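Local coordinates for protein syncytin-1 (Homo sapiens, PDB 5HA6) that probably drives the fusion of cell membranes as the fusion subunit of an endogenous retroviral envelope glycoprotein, folding into a trimeric helical bundle, at residues E41-A44 / D45-T49. The protein carries 1 engineered substitution. Sequence-based numbering, arbitrary orientation.
Sequences ERVA and DSLVT
The carbonyl oxygen Arg-42 O receives two donors from Ser-46, one turn further along helix 25-71. This helix belongs to a trimeric hairpin of the retroviral fusion-subunit type, in which the three long helices meet at the centre and helix 93-115 of each chain packs along the outside. The pair exemplifies a general principle: a helical serine can satisfy its hydroxyl on the carbonyl one turn back, the same one its own amide uses. Ser-46 N donates over 2.9 Å to Arg-42 O as the usual alpha-helical bond from the amide of residue i+4 to the carbonyl of residue i. Ser-46 OG, set beside its own backbone N with chi1 at -60°, turns back onto the same Arg-42 O at 3.0 Å. The hydroxyl arrives above the carbonyl plane, whereas the amide reaches it from the opposite face; this second bond gives the buried serine hydroxyl a partner within its own helix. Regular bonds also run from Asp-45 N to Glu-41 O, Leu-47 N to Val-43 O, and Val-48 N to Ala-44 O.

Toward the trimer centre, Val-43 and Leu-47 lie side by side and point the same way, Val-43 also packing on Val-43 of the third subunit. The charged ends are bound by helices 93-115: Asp-45 OD1 forms a salt bridge with Arg-104 of the same chain, Asp-45 OD2 with Lys-99 of the second subunit, and Arg-42 NE with Glu-102 of that subunit. Arg-104 and Lys-99 of the second subunit probably keep Asp-45 ionised, although Glu-41 OE2 lies 5.1 Å from Asp-45 OD1. Inside the apolar pair, Val-43 CG1, anti to its backbone nitrogen (chi1 175°), meets Leu-47 CD1 at 4.0 Å.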
# COMPACT_ATOMS: atom_id res chain seq x y z
N GLU A 41 1.69 8.31 13.11
CA GLU A 41 2.28 9.27 12.18
C GLU A 41 3.08 8.53 11.10
O GLU A 41 2.99 8.84 9.91
CB GLU A 41 3.19 10.27 12.91
CG GLU A 41 2.51 11.21 13.86
CD GLU A 41 1.71 12.30 13.15
OE1 GLU A 41 1.08 13.13 13.85
OE2 GLU A 41 1.67 12.32 11.90
N ARG A 42 3.82 7.49 11.51
CA ARG A 42 4.64 6.73 10.55
C ARG A 42 3.78 5.82 9.66
O ARG A 42 3.99 5.76 8.43
CB ARG A 42 5.70 5.91 11.29
CG ARG A 42 6.75 6.79 11.90
CD ARG A 42 7.49 6.16 13.04
NE ARG A 42 8.62 7.01 13.41
CZ ARG A 42 8.61 7.96 14.34
NH1 ARG A 42 7.51 8.26 15.04
NH2 ARG A 42 9.70 8.64 14.55
N VAL A 43 2.76 5.16 10.24
CA VAL A 43 1.80 4.46 9.38
C VAL A 43 1.15 5.39 8.32
O VAL A 43 1.08 5.04 7.12
CB VAL A 43 0.73 3.78 10.23
CG1 VAL A 43 -0.38 3.12 9.37
CG2 VAL A 43 1.38 2.75 11.17
N ALA A 44 0.61 6.52 8.75
CA ALA A 44 -0.02 7.44 7.82
C ALA A 44 0.95 7.84 6.71
O ALA A 44 0.59 7.83 5.51
CB ALA A 44 -0.52 8.70 8.56
N ASP A 45 2.17 8.22 7.12
CA ASP A 45 3.21 8.54 6.13
C ASP A 45 3.37 7.42 5.10
O ASP A 45 3.46 7.67 3.86
CB ASP A 45 4.57 8.83 6.80
CG ASP A 45 4.62 10.19 7.52
OD1 ASP A 45 3.65 10.99 7.43
OD2 ASP A 45 5.66 10.47 8.18
N SER A 46 3.44 6.19 5.61
CA SER A 46 3.61 5.04 4.72
C SER A 46 2.44 4.85 3.78
O SER A 46 2.63 4.58 2.56
CB SER A 46 3.84 3.77 5.55
OG SER A 46 5.00 3.90 6.35
N LEU A 47 1.23 4.97 4.31
CA LEU A 47 0.03 4.82 3.47
C LEU A 47 0.05 5.85 2.34
O LEU A 47 -0.23 5.52 1.17
CB LEU A 47 -1.26 4.97 4.30
CG LEU A 47 -1.48 3.89 5.36
CD1 LEU A 47 -2.63 4.33 6.31
CD2 LEU A 47 -1.76 2.50 4.77
N VAL A 48 0.43 7.09 2.69
CA VAL A 48 0.47 8.14 1.69
C VAL A 48 1.47 7.81 0.62
O VAL A 48 1.20 7.99 -0.60
CB VAL A 48 0.81 9.52 2.32
CG1 VAL A 48 1.21 10.54 1.26
CG2 VAL A 48 -0.39 9.99 3.10
N THR A 49 2.63 7.33 1.04
CA THR A 49 3.64 7.01 0.07
C THR A 49 3.31 5.81 -0.83
O THR A 49 3.61 5.84 -2.04
CB THR A 49 4.99 6.81 0.76
OG1 THR A 49 5.39 8.08 1.29
CG2 THR A 49 6.05 6.41 -0.23
O HOH W 1 1.49 11.59 9.54